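Local coordinates for 2,5-dihydroxypyridine 5,6-dioxygenase (Pseudomonas putida KT2440, PDB 7CUP), which catalyses the iron(II)-dependent, dioxygen-consuming cleavage of the 2,5-dihydroxypyridine ring between carbons 5 and 6, giving N-formylmaleamate in nicotinate degradation, at residues 25-30 with 94-99; 29-34 with 54-59; 206-211 with 321-326. All blocks are in the same frame, centred on the assembly; numbering follows the deposited sequence.

Contact 1. Residues 25-30 with 94-99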
ATOM      1  N   GLN A  25      11.974  12.593 -28.439  1.00 23.42           N
ATOM      2  CA  GLN A  25      11.975  11.128 -28.263  1.00 23.85           C
ATOM      3  C   GLN A  25      10.756  10.680 -27.450  1.00 23.66           C
ATOM      4  O   GLN A  25      10.247  11.439 -26.604  1.00 21.02           O
ATOM      5  CB  GLN A  25      13.275  10.697 -27.621  1.00 24.53           C
ATOM      6  CG  GLN A  25      14.525  11.055 -28.400  1.00 24.66           C
ATOM      7  CD  GLN A  25      14.721  10.131 -29.562  1.00 28.28           C
ATOM      8  OE1 GLN A  25      15.162   8.985 -29.402  1.00 28.85           O
ATOM      9  NE2 GLN A  25      14.371  10.632 -30.738  1.00 26.62           N
ATOM     10  N   SER A  26      10.337   9.441 -27.686  1.00 23.92           N
ATOM     11  CA  SER A  26       9.304   8.740 -26.889  1.00 23.59           C
ATOM     12  C   SER A  26       9.947   7.581 -26.132  1.00 21.43           C
ATOM     13  O   SER A  26      10.732   6.801 -26.718  1.00 19.86           O
ATOM     14  CB  SER A  26       8.186   8.299 -27.760  1.00 26.14           C
ATOM     15  OG  SER A  26       7.453   9.442 -28.166  1.00 31.20           O
ATOM     16  N   VAL A  27       9.652   7.507 -24.852  1.00 19.97           N
ATOM     17  CA  VAL A  27      10.159   6.431 -23.955  1.00 20.12           C
ATOM     18  C   VAL A  27       8.969   5.599 -23.474  1.00 21.03           C
ATOM     19  O   VAL A  27       7.998   6.181 -22.933  1.00 22.76           O
ATOM     20  CB  VAL A  27      10.919   7.036 -22.769  1.00 19.03           C
ATOM     21  CG1 VAL A  27      11.356   5.944 -21.802  1.00 19.32           C
ATOM     22  CG2 VAL A  27      12.096   7.886 -23.225  1.00 19.67           C
ATOM     23  N   ALA A  28       9.057   4.287 -23.619  1.00 20.72           N
ATOM     24  CA  ALA A  28       8.157   3.318 -22.973  1.00 19.39           C
ATOM     25  C   ALA A  28       8.918   2.644 -21.833  1.00 18.69           C
ATOM     26  O   ALA A  28      10.033   2.122 -22.060  1.00 17.93           O
ATOM     27  CB  ALA A  28       7.664   2.327 -23.994  1.00 20.52           C
ATOM     28  N   VAL A  29       8.324   2.666 -20.646  1.00 17.85           N
ATOM     29  CA  VAL A  29       8.841   1.953 -19.451  1.00 17.84           C
ATOM     30  C   VAL A  29       8.041   0.658 -19.334  1.00 17.43           C
ATOM     31  O   VAL A  29       6.829   0.721 -19.069  1.00 17.43           O
ATOM     32  CB  VAL A  29       8.797   2.796 -18.167  1.00 18.76           C
ATOM     33  CG1 VAL A  29       9.397   2.006 -17.011  1.00 19.14           C
ATOM     34  CG2 VAL A  29       9.527   4.113 -18.349  1.00 18.10           C
ATOM     35  N   LEU A  30       8.701  -0.455 -19.652  1.00 16.90           N
ATOM     36  CA  LEU A  30       8.103  -1.813 -19.655  1.00 17.47           C
ATOM     37  C   LEU A  30       8.242  -2.421 -18.260  1.00 17.28           C
ATOM     38  O   LEU A  30       9.370  -2.430 -17.697  1.00 17.27           O
ATOM     39  CB  LEU A  30       8.824  -2.667 -20.680  1.00 16.74           C
ATOM     40  CG  LEU A  30       8.373  -4.121 -20.681  1.00 17.46           C
ATOM     41  CD1 LEU A  30       6.877  -4.249 -20.981  1.00 19.15           C
ATOM     42  CD2 LEU A  30       9.219  -4.905 -21.655  1.00 17.95           C
ATOM     43  N   ALA A  94       7.806   3.270 -29.373  1.00 22.63           N
ATOM     44  CA  ALA A  94       8.747   4.112 -28.600  1.00 20.67           C
ATOM     45  C   ALA A  94      10.070   4.275 -29.352  1.00 20.15           C
ATOM     46  O   ALA A  94      10.469   3.355 -30.096  1.00 19.62           O
ATOM     47  CB  ALA A  94       8.987   3.487 -27.243  1.00 22.83           C
ATOM     48  N   ASP A  95      10.816   5.342 -29.069  1.00 18.76           N
ATOM     49  CA  ASP A  95      12.225   5.435 -29.523  1.00 20.43           C
ATOM     50  C   ASP A  95      13.103   4.557 -28.619  1.00 20.78           C
ATOM     51  O   ASP A  95      14.038   3.921 -29.105  1.00 20.20           O
ATOM     52  CB  ASP A  95      12.679   6.885 -29.553  1.00 22.33           C
ATOM     53  CG  ASP A  95      11.915   7.674 -30.607  1.00 25.77           C
ATOM     54  OD1 ASP A  95      12.099   7.375 -31.810  1.00 25.49           O
ATOM     55  OD2 ASP A  95      11.108   8.518 -30.205  1.00 27.51           O
ATOM     56  N   LEU A  96      12.811   4.536 -27.331  1.00 19.47           N
ATOM     57  CA  LEU A  96      13.638   3.815 -26.329  1.00 19.94           C
ATOM     58  C   LEU A  96      12.695   3.098 -25.367  1.00 19.44           C
ATOM     59  O   LEU A  96      11.689   3.719 -24.945  1.00 17.43           O
ATOM     60  CB  LEU A  96      14.521   4.808 -25.574  1.00 22.40           C
ATOM     61  CG  LEU A  96      15.488   4.151 -24.577  1.00 27.08           C
ATOM     62  CD1 LEU A  96      16.902   4.718 -24.714  1.00 32.89           C
ATOM     63  CD2 LEU A  96      15.013   4.326 -23.161  1.00 26.51           C
ATOM     64  N   VAL A  97      12.961   1.830 -25.085  1.00 21.31           N
ATOM     65  CA  VAL A  97      12.219   1.049 -24.051  1.00 20.30           C
ATOM     66  C   VAL A  97      13.162   0.914 -22.864  1.00 20.68           C
ATOM     67  O   VAL A  97      14.335   0.553 -23.114  1.00 21.00           O
ATOM     68  CB  VAL A  97      11.788  -0.326 -24.596  1.00 21.69           C
ATOM     69  CG1 VAL A  97      11.162  -1.187 -23.503  1.00 22.35           C
ATOM     70  CG2 VAL A  97      10.839  -0.156 -25.778  1.00 19.93           C
ATOM     71  N   VAL A  98      12.717   1.321 -21.663  1.00 18.90           N
ATOM     72  CA  VAL A  98      13.400   0.947 -20.392  1.00 17.71           C
ATOM     73  C   VAL A  98      12.766  -0.354 -19.934  1.00 16.41           C
ATOM     74  O   VAL A  98      11.621  -0.328 -19.532  1.00 18.27           O
ATOM     75  CB  VAL A  98      13.255   2.009 -19.300  1.00 19.21           C
ATOM     76  CG1 VAL A  98      13.944   1.547 -18.042  1.00 20.22           C
ATOM     77  CG2 VAL A  98      13.792   3.348 -19.772  1.00 19.15           C
ATOM     78  N   ASP A  99      13.486  -1.452 -20.000  1.00 16.01           N
ATOM     79  CA  ASP A  99      12.946  -2.766 -19.587  1.00 19.28           C
ATOM     80  C   ASP A  99      13.286  -2.999 -18.107  1.00 19.46           C
ATOM     81  O   ASP A  99      14.455  -3.213 -17.768  1.00 18.52           O
ATOM     82  CB  ASP A  99      13.478  -3.812 -20.566  1.00 20.66           C
ATOM     83  CG  ASP A  99      13.105  -5.232 -20.212  1.00 21.84           C
ATOM     84  OD1 ASP A  99      12.281  -5.397 -19.275  1.00 20.96           O
ATOM     85  OD2 ASP A  99      13.687  -6.143 -20.839  1.00 19.24           O
TER
HETATM   86  O   HOH W   1       9.295  10.236 -30.854  1.00 37.08           O
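From Val-27 opposite Leu-96 to Leu-30 opposite Asp-99, the two strands run parallel, their axes 4.7 Å apart and inclined by 21°. Backbone bonds alternate between the strands: Leu-96 N to Ser-26 O, Ala-28 N to Leu-96 O, Val-98 N to Ala-28 O, and Leu-30 N to Val-98 O. At the entrance to the ladder the carbonyl of Ser-26 takes a second donor, Asp-95 N at 2.8 Å. The same end is closed by a side chain. Asp-95 holds CG anti to its own carbonyl carbon (chi1 -66°), and OD2 accepts from Ser-26 N at 2.8 Å through its anti lone pair. A water also donates to Asp-95 OD2, at 2.6 Å. The amide of Gln-25 is stacked on this carboxylate, the two planes 23° apart, with OE1 3.3 Å from Asp-95 CB; OE1 is also hydrogen-bonded to Arg-118 of strand 118-121. An alanine in place of Asp-95 takes away the carboxylate, which would probably leave Ser-26 N without its acceptor and the Gln-25 amide freer to turn. Farther along, one face carries Val-27, Leu-96, Val-29 and Val-98, where Val-27 CG1 meets Val-98 CG2 at 4.1 Å. The other face begins with Ala-28 CB against Ala-94 CB (3.7 Å) and continues with Leu-30 CB beside Val-97 CG1. Helix 37-49 covers the valines of strand 26-31, whereas helix 85-92 reaches Leu-30 from the other face, an arrangement characteristic of a doubly wound parallel alpha/beta sheet.

Contact 2. Residues 29-34 with 54-59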
ATOM      1  N   VAL A  29       8.324   2.666 -20.646  1.00 17.85           N
ATOM      2  CA  VAL A  29       8.841   1.953 -19.451  1.00 17.84           C
ATOM      3  C   VAL A  29       8.041   0.658 -19.334  1.00 17.43           C
ATOM      4  O   VAL A  29       6.829   0.721 -19.069  1.00 17.43           O
ATOM      5  CB  VAL A  29       8.797   2.796 -18.167  1.00 18.76           C
ATOM      6  CG1 VAL A  29       9.397   2.006 -17.011  1.00 19.14           C
ATOM      7  CG2 VAL A  29       9.527   4.113 -18.349  1.00 18.10           C
ATOM      8  N   LEU A  30       8.701  -0.455 -19.652  1.00 16.90           N
ATOM      9  CA  LEU A  30       8.103  -1.813 -19.655  1.00 17.47           C
ATOM     10  C   LEU A  30       8.242  -2.421 -18.260  1.00 17.28           C
ATOM     11  O   LEU A  30       9.370  -2.430 -17.697  1.00 17.27           O
ATOM     12  CB  LEU A  30       8.824  -2.667 -20.680  1.00 16.74           C
ATOM     13  CG  LEU A  30       8.373  -4.121 -20.681  1.00 17.46           C
ATOM     14  CD1 LEU A  30       6.877  -4.249 -20.981  1.00 19.15           C
ATOM     15  CD2 LEU A  30       9.219  -4.905 -21.655  1.00 17.95           C
ATOM     16  N   LYS A  31       7.137  -2.880 -17.706  1.00 17.67           N
ATOM     17  CA  LYS A  31       7.152  -3.470 -16.342  1.00 19.90           C
ATOM     18  C   LYS A  31       6.188  -4.650 -16.266  1.00 17.14           C
ATOM     19  O   LYS A  31       5.338  -4.786 -17.152  1.00 16.23           O
ATOM     20  CB  LYS A  31       6.763  -2.417 -15.294  1.00 20.51           C
ATOM     21  CG  LYS A  31       5.392  -1.800 -15.500  1.00 22.94           C
ATOM     22  CD  LYS A  31       5.002  -0.862 -14.392  1.00 24.90           C
ATOM     23  CE  LYS A  31       3.579  -0.381 -14.501  1.00 26.45           C
ATOM     24  NZ  LYS A  31       3.210   0.355 -13.275  1.00 29.91           N
ATOM     25  N   SER A  32       6.322  -5.436 -15.199  1.00 17.84           N
ATOM     26  CA  SER A  32       5.390  -6.520 -14.799  1.00 17.73           C
ATOM     27  C   SER A  32       5.189  -6.439 -13.282  1.00 18.94           C
ATOM     28  O   SER A  32       5.698  -5.497 -12.698  1.00 18.31           O
ATOM     29  CB  SER A  32       5.915  -7.871 -15.262  1.00 17.42           C
ATOM     30  OG  SER A  32       4.912  -8.873 -15.127  1.00 17.01           O
ATOM     31  N   HIS A  33       4.442  -7.355 -12.657  1.00 19.07           N
ATOM     32  CA  HIS A  33       4.060  -7.187 -11.223  1.00 20.53           C
ATOM     33  C   HIS A  33       5.307  -7.225 -10.318  1.00 20.58           C
ATOM     34  O   HIS A  33       5.304  -6.604  -9.267  1.00 19.16           O
ATOM     35  CB  HIS A  33       3.052  -8.247 -10.792  1.00 21.44           C
ATOM     36  CG  HIS A  33       3.677  -9.572 -10.534  1.00 22.87           C
ATOM     37  ND1 HIS A  33       3.675 -10.576 -11.493  1.00 24.71           N
ATOM     38  CD2 HIS A  33       4.304 -10.074  -9.449  1.00 22.34           C
ATOM     39  CE1 HIS A  33       4.302 -11.635 -10.991  1.00 24.60           C
ATOM     40  NE2 HIS A  33       4.705 -11.346  -9.753  1.00 21.94           N
ATOM     41  N   TYR A  34       6.384  -7.879 -10.742  1.00 19.80           N
ATOM     42  CA  TYR A  34       7.609  -8.068  -9.935  1.00 21.25           C
ATOM     43  C   TYR A  34       8.638  -6.952 -10.175  1.00 22.61           C
ATOM     44  O   TYR A  34       9.711  -7.015  -9.558  1.00 22.79           O
ATOM     45  CB  TYR A  34       8.195  -9.441 -10.263  1.00 22.44           C
ATOM     46  CG  TYR A  34       8.461  -9.674 -11.733  1.00 23.76           C
ATOM     47  CD1 TYR A  34       9.690  -9.338 -12.285  1.00 22.65           C
ATOM     48  CD2 TYR A  34       7.511 -10.254 -12.574  1.00 21.96           C
ATOM     49  CE1 TYR A  34       9.965  -9.556 -13.626  1.00 22.07           C
ATOM     50  CE2 TYR A  34       7.801 -10.532 -13.901  1.00 20.20           C
ATOM     51  CZ  TYR A  34       9.011 -10.137 -14.437  1.00 21.32           C
ATOM     52  OH  TYR A  34       9.322 -10.349 -15.751  1.00 20.88           O
ATOM     53  N   VAL A  54       6.366  10.035 -22.555  1.00 23.63           N
ATOM     54  CA  VAL A  54       6.531   8.765 -21.794  1.00 24.02           C
ATOM     55  C   VAL A  54       5.191   8.063 -21.616  1.00 21.26           C
ATOM     56  O   VAL A  54       4.157   8.707 -21.506  1.00 20.42           O
ATOM     57  CB  VAL A  54       7.211   8.995 -20.435  1.00 25.36           C
ATOM     58  CG1 VAL A  54       8.420   9.882 -20.602  1.00 30.69           C
ATOM     59  CG2 VAL A  54       6.270   9.587 -19.395  1.00 26.54           C
ATOM     60  N   TYR A  55       5.243   6.738 -21.553  1.00 21.24           N
ATOM     61  CA  TYR A  55       4.122   5.892 -21.102  1.00 19.73           C
ATOM     62  C   TYR A  55       4.744   4.618 -20.538  1.00 20.07           C
ATOM     63  O   TYR A  55       5.904   4.299 -20.915  1.00 19.62           O
ATOM     64  CB  TYR A  55       3.141   5.603 -22.245  1.00 19.58           C
ATOM     65  CG  TYR A  55       3.735   4.974 -23.482  1.00 18.79           C
ATOM     66  CD1 TYR A  55       4.448   5.735 -24.397  1.00 19.33           C
ATOM     67  CD2 TYR A  55       3.594   3.623 -23.751  1.00 18.55           C
ATOM     68  CE1 TYR A  55       4.994   5.167 -25.541  1.00 19.78           C
ATOM     69  CE2 TYR A  55       4.149   3.029 -24.886  1.00 19.04           C
ATOM     70  CZ  TYR A  55       4.855   3.809 -25.783  1.00 19.12           C
ATOM     71  OH  TYR A  55       5.364   3.276 -26.923  1.00 20.15           O
ATOM     72  N   ALA A  56       4.016   3.953 -19.647  1.00 19.35           N
ATOM     73  CA  ALA A  56       4.371   2.619 -19.110  1.00 19.63           C
ATOM     74  C   ALA A  56       3.533   1.556 -19.821  1.00 18.83           C
ATOM     75  O   ALA A  56       2.357   1.801 -20.194  1.00 21.14           O
ATOM     76  CB  ALA A  56       4.187   2.584 -17.606  1.00 20.72           C
ATOM     77  N   VAL A  57       4.168   0.418 -20.086  1.00 20.09           N
ATOM     78  CA  VAL A  57       3.532  -0.816 -20.595  1.00 18.93           C
ATOM     79  C   VAL A  57       3.724  -1.887 -19.534  1.00 19.30           C
ATOM     80  O   VAL A  57       4.876  -2.112 -19.151  1.00 21.03           O
ATOM     81  CB  VAL A  57       4.137  -1.237 -21.937  1.00 18.75           C
ATOM     82  CG1 VAL A  57       3.484  -2.512 -22.421  1.00 19.47           C
ATOM     83  CG2 VAL A  57       3.987  -0.124 -22.952  1.00 20.23           C
ATOM     84  N   GLU A  58       2.622  -2.444 -19.044  1.00 19.27           N
ATOM     85  CA  GLU A  58       2.645  -3.544 -18.070  1.00 20.28           C
ATOM     86  C   GLU A  58       2.166  -4.797 -18.783  1.00 19.58           C
ATOM     87  O   GLU A  58       1.075  -4.790 -19.343  1.00 17.98           O
ATOM     88  CB  GLU A  58       1.806  -3.249 -16.828  1.00 21.26           C
ATOM     89  CG  GLU A  58       1.851  -4.408 -15.876  1.00 23.81           C
ATOM     90  CD  GLU A  58       1.493  -4.126 -14.434  1.00 29.79           C
ATOM     91  OE1 GLU A  58       0.782  -3.100 -14.181  1.00 28.18           O
ATOM     92  OE2 GLU A  58       1.926  -4.966 -13.567  1.00 31.38           O
ATOM     93  N   LEU A  59       2.977  -5.831 -18.727  1.00 20.34           N
ATOM     94  CA  LEU A  59       2.632  -7.182 -19.216  1.00 20.93           C
ATOM     95  C   LEU A  59       2.390  -8.085 -18.008  1.00 20.19           C
ATOM     96  O   LEU A  59       3.106  -8.010 -17.014  1.00 18.72           O
ATOM     97  CB  LEU A  59       3.799  -7.706 -20.053  1.00 22.66           C
ATOM     98  CG  LEU A  59       4.140  -6.893 -21.302  1.00 25.39           C
ATOM     99  CD1 LEU A  59       5.210  -7.569 -22.114  1.00 24.49           C
ATOM    100  CD2 LEU A  59       2.906  -6.685 -22.150  1.00 29.77           C
TER
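Lys-31 places CG between its backbone N and carbonyl carbon (chi1 59°), whereas Glu-58 opposite has CG anti to the backbone N (chi1 179°). Both chains are extended beyond CG and cross obliquely, with Lys-31 CE 3.9 Å from Glu-58 OE1. The charged ends stay beyond salt-bridge range, Lys-31 NZ to Glu-58 OE1 measuring 4.3 Å, so the attraction is probably modest; Lys-31 also faces Glu-58 of a second subunit at long, weak range, and Glu-58 likewise faces Lys-31 of that subunit. The backbones are joined in parallel register by Val-29 N to Tyr-55 O, Val-57 N to Val-29 O, Lys-31 N to Val-57 O and Leu-59 N to Lys-31 O. These are the two strands of a beta-alpha-beta unit, strand 26-31, helix 37-49 and strand 53-58, and the helix packs on Val-29. Strand 53-58 is the outermost of the sheet within its own chain, but Ala-56 and Glu-58 pair antiparallel with a strand of the second subunit, which carries the sheet across the interface. On the face of Leu-30 and Val-57, Leu-30 CD1 lies 3.5 Å from the carbonyl O of Val-57 and 3.8 Å from Leu-59 CG. Beyond the bond from Leu-59 N to Lys-31 O, a side chain continues the pairing: Ser-32 OG donates to Leu-59 O at 2.8 Å, tilted 21° from the carbonyl plane.

Contact 3. Residues 206-211 with 321-326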
ATOM      1  N   GLY A 206      38.839 -28.298 -25.702  1.00 31.32           N
ATOM      2  CA  GLY A 206      39.871 -28.335 -24.644  1.00 32.88           C
ATOM      3  C   GLY A 206      39.272 -28.411 -23.250  1.00 34.41           C
ATOM      4  O   GLY A 206      38.239 -29.083 -23.085  1.00 35.19           O
ATOM      5  N   THR A 207      39.895 -27.724 -22.292  1.00 35.49           N
ATOM      6  CA  THR A 207      39.589 -27.793 -20.842  1.00 36.92           C
ATOM      7  C   THR A 207      39.322 -26.382 -20.293  1.00 35.63           C
ATOM      8  O   THR A 207      40.168 -25.471 -20.497  1.00 30.87           O
ATOM      9  CB  THR A 207      40.740 -28.474 -20.094  1.00 40.00           C
ATOM     10  OG1 THR A 207      41.013 -29.653 -20.841  1.00 39.83           O
ATOM     11  CG2 THR A 207      40.421 -28.849 -18.664  1.00 38.74           C
ATOM     12  N   LEU A 208      38.180 -26.213 -19.615  1.00 33.57           N
ATOM     13  CA  LEU A 208      37.937 -25.037 -18.746  1.00 32.77           C
ATOM     14  C   LEU A 208      37.827 -25.532 -17.308  1.00 30.22           C
ATOM     15  O   LEU A 208      36.975 -26.382 -17.044  1.00 30.34           O
ATOM     16  CB  LEU A 208      36.681 -24.302 -19.218  1.00 33.32           C
ATOM     17  CG  LEU A 208      36.832 -23.584 -20.558  1.00 32.36           C
ATOM     18  CD1 LEU A 208      35.469 -23.247 -21.149  1.00 31.75           C
ATOM     19  CD2 LEU A 208      37.719 -22.337 -20.445  1.00 29.78           C
ATOM     20  N   VAL A 209      38.716 -25.041 -16.439  1.00 30.13           N
ATOM     21  CA  VAL A 209      38.713 -25.393 -14.991  1.00 31.81           C
ATOM     22  C   VAL A 209      38.066 -24.234 -14.226  1.00 29.47           C
ATOM     23  O   VAL A 209      38.602 -23.101 -14.226  1.00 31.98           O
ATOM     24  CB  VAL A 209      40.126 -25.718 -14.467  1.00 33.25           C
ATOM     25  CG1 VAL A 209      40.155 -25.857 -12.944  1.00 31.13           C
ATOM     26  CG2 VAL A 209      40.685 -26.964 -15.158  1.00 33.60           C
ATOM     27  N   LEU A 210      36.947 -24.514 -13.584  1.00 29.49           N
ATOM     28  CA  LEU A 210      36.428 -23.592 -12.549  1.00 30.69           C
ATOM     29  C   LEU A 210      37.330 -23.816 -11.343  1.00 29.93           C
ATOM     30  O   LEU A 210      37.302 -24.906 -10.788  1.00 28.88           O
ATOM     31  CB  LEU A 210      34.962 -23.901 -12.242  1.00 31.37           C
ATOM     32  CG  LEU A 210      33.945 -23.397 -13.259  1.00 31.39           C
ATOM     33  CD1 LEU A 210      34.149 -24.052 -14.615  1.00 30.50           C
ATOM     34  CD2 LEU A 210      32.539 -23.676 -12.762  1.00 30.75           C
ATOM     35  N   ASP A 211      38.179 -22.856 -11.023  1.00 32.08           N
ATOM     36  CA  ASP A 211      39.065 -22.960  -9.843  1.00 29.69           C
ATOM     37  C   ASP A 211      38.253 -22.652  -8.592  1.00 31.85           C
ATOM     38  O   ASP A 211      37.116 -22.148  -8.713  1.00 28.47           O
ATOM     39  CB  ASP A 211      40.258 -22.026  -9.955  1.00 31.68           C
ATOM     40  CG  ASP A 211      41.392 -22.403  -9.022  1.00 33.05           C
ATOM     41  OD1 ASP A 211      41.276 -23.449  -8.362  1.00 33.60           O
ATOM     42  OD2 ASP A 211      42.375 -21.670  -8.991  1.00 37.42           O
ATOM     43  N   ILE A 321      29.458 -18.308 -16.584  1.00 23.90           N
ATOM     44  CA  ILE A 321      30.578 -18.783 -15.728  1.00 24.77           C
ATOM     45  C   ILE A 321      31.788 -17.894 -15.970  1.00 25.21           C
ATOM     46  O   ILE A 321      32.462 -18.048 -16.983  1.00 29.79           O
ATOM     47  CB  ILE A 321      30.892 -20.256 -16.024  1.00 25.69           C
ATOM     48  CG1 ILE A 321      29.659 -21.127 -15.810  1.00 26.44           C
ATOM     49  CG2 ILE A 321      32.079 -20.697 -15.190  1.00 26.57           C
ATOM     50  CD1 ILE A 321      29.825 -22.579 -16.234  1.00 26.24           C
ATOM     51  N   PRO A 322      32.097 -16.959 -15.050  1.00 24.73           N
ATOM     52  CA  PRO A 322      33.335 -16.183 -15.094  1.00 25.10           C
ATOM     53  C   PRO A 322      34.502 -16.877 -14.376  1.00 25.78           C
ATOM     54  O   PRO A 322      34.318 -17.407 -13.309  1.00 26.12           O
ATOM     55  CB  PRO A 322      32.999 -14.883 -14.353  1.00 25.24           C
ATOM     56  CG  PRO A 322      31.803 -15.228 -13.467  1.00 24.73           C
ATOM     57  CD  PRO A 322      31.228 -16.541 -13.939  1.00 26.13           C
ATOM     58  N   LEU A 323      35.689 -16.822 -14.976  1.00 25.57           N
ATOM     59  CA  LEU A 323      36.933 -17.382 -14.394  1.00 24.96           C
ATOM     60  C   LEU A 323      37.908 -16.243 -14.130  1.00 26.82           C
ATOM     61  O   LEU A 323      37.984 -15.312 -14.970  1.00 27.68           O
ATOM     62  CB  LEU A 323      37.523 -18.403 -15.365  1.00 26.38           C
ATOM     63  CG  LEU A 323      36.561 -19.467 -15.845  1.00 24.70           C
ATOM     64  CD1 LEU A 323      37.241 -20.331 -16.885  1.00 26.29           C
ATOM     65  CD2 LEU A 323      36.054 -20.307 -14.677  1.00 27.02           C
ATOM     66  N   ARG A 324      38.614 -16.323 -13.002  1.00 25.93           N
ATOM     67  CA  ARG A 324      39.689 -15.389 -12.603  1.00 29.92           C
ATOM     68  C   ARG A 324      41.047 -15.895 -13.095  1.00 29.91           C
ATOM     69  O   ARG A 324      41.162 -17.099 -13.367  1.00 27.56           O
ATOM     70  CB  ARG A 324      39.855 -15.375 -11.083  1.00 33.25           C
ATOM     71  CG  ARG A 324      38.953 -14.400 -10.368  1.00 38.48           C
ATOM     72  CD  ARG A 324      38.454 -15.055  -9.112  1.00 40.74           C
ATOM     73  NE  ARG A 324      39.439 -15.452  -8.111  1.00 45.46           N
ATOM     74  CZ  ARG A 324      39.750 -16.710  -7.768  1.00 41.48           C
ATOM     75  NH1 ARG A 324      39.251 -17.786  -8.393  1.00 35.68           N
ATOM     76  NH2 ARG A 324      40.599 -16.868  -6.779  1.00 42.55           N
ATOM     77  N   ASN A 325      42.046 -15.007 -13.107  1.00 32.71           N
ATOM     78  CA  ASN A 325      43.494 -15.361 -13.176  1.00 37.94           C
ATOM     79  C   ASN A 325      43.845 -15.954 -14.534  1.00 37.70           C
ATOM     80  O   ASN A 325      44.893 -16.597 -14.617  1.00 42.01           O
ATOM     81  CB  ASN A 325      43.893 -16.399 -12.125  1.00 38.62           C
ATOM     82  CG  ASN A 325      43.557 -15.938 -10.730  1.00 40.51           C
ATOM     83  OD1 ASN A 325      43.586 -14.743 -10.481  1.00 39.92           O
ATOM     84  ND2 ASN A 325      43.215 -16.868  -9.840  1.00 47.03           N
ATOM     85  N   CYS A 326      43.028 -15.696 -15.558  1.00 36.18           N
ATOM     86  CA  CYS A 326      43.124 -16.371 -16.869  1.00 35.87           C
ATOM     87  C   CYS A 326      44.027 -15.535 -17.770  1.00 35.28           C
ATOM     88  O   CYS A 326      44.095 -14.298 -17.584  1.00 35.73           O
ATOM     89  CB  CYS A 326      41.769 -16.587 -17.535  1.00 36.55           C
ATOM     90  SG  CYS A 326      40.843 -18.012 -16.902  1.00 33.67           S
TER
HETATM   91  O   HOH W   2      42.371 -19.576 -11.347  1.00 42.72           O
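A water joins the two segments at their polar end, 3.2 Å from Asp-211 OD2, to which it can donate, and 3.2 Å from Asn-325 ND2, from which it accepts. Its bond to Arg-324 O is weak. The other carboxylate oxygen, Asp-211 OD1, forms a salt bridge with Arg-226. Away from the water the contact is an apolar junction between two antiparallel sheets: within this chain, strand 207-210 is an outer strand of one and strand 319-323 an outer strand of the other. The strand axes cross at 86° and approach to 8.1 Å, and no direct hydrogen bond joins the segments; the two strands meet through side chains, crossing at nearly a right angle. Leu-323, with CG anti to its carbonyl carbon (chi1 -52°), points toward strand 207-210 and divides its two methyls. CD1 touches Leu-208 CD2 at 4.1 Å, while CD2 lies over the backbone, 3.8 Å from Val-209 O and 3.9 Å from Leu-210 CA. Phe-301, on the strand next to 319-323, also packs on Leu-208, Ile-321 and Leu-323, which extends the apolar layer. Asp-320, an iron ligand, directly precedes Ile-321, whose side chain is about 9 Å from the metal; the junction lies close to the iron site, but no residue of these two segments is among the ligands. Leu-210 and Ile-321 cross at about a right angle, and Ile-321 CG2 sits against the branch point of the leucine, 3.8 Å from Leu-210 CG.

Contacts 1 and 2 use the two edges of one strand: 26-31 lies between 96-99 and 53-58, and Val-29 and Leu-30 take part in both. Their centres are 10 Å apart, and they also meet directly, through a probable hydrogen bond between Val-27 O and Tyr-55 N (3.1 Å) and the packing of Ala-28 CB on the Tyr-55 ring. Contact 3 lies far from both, its centre 38 Å from each of theirs, on the opposite side of the chain's centre. It alone adjoins the iron site formed by His-265, Ser-302, His-318 and Asp-320; contacts 1 and 2 lie away from it, in the parallel sheet.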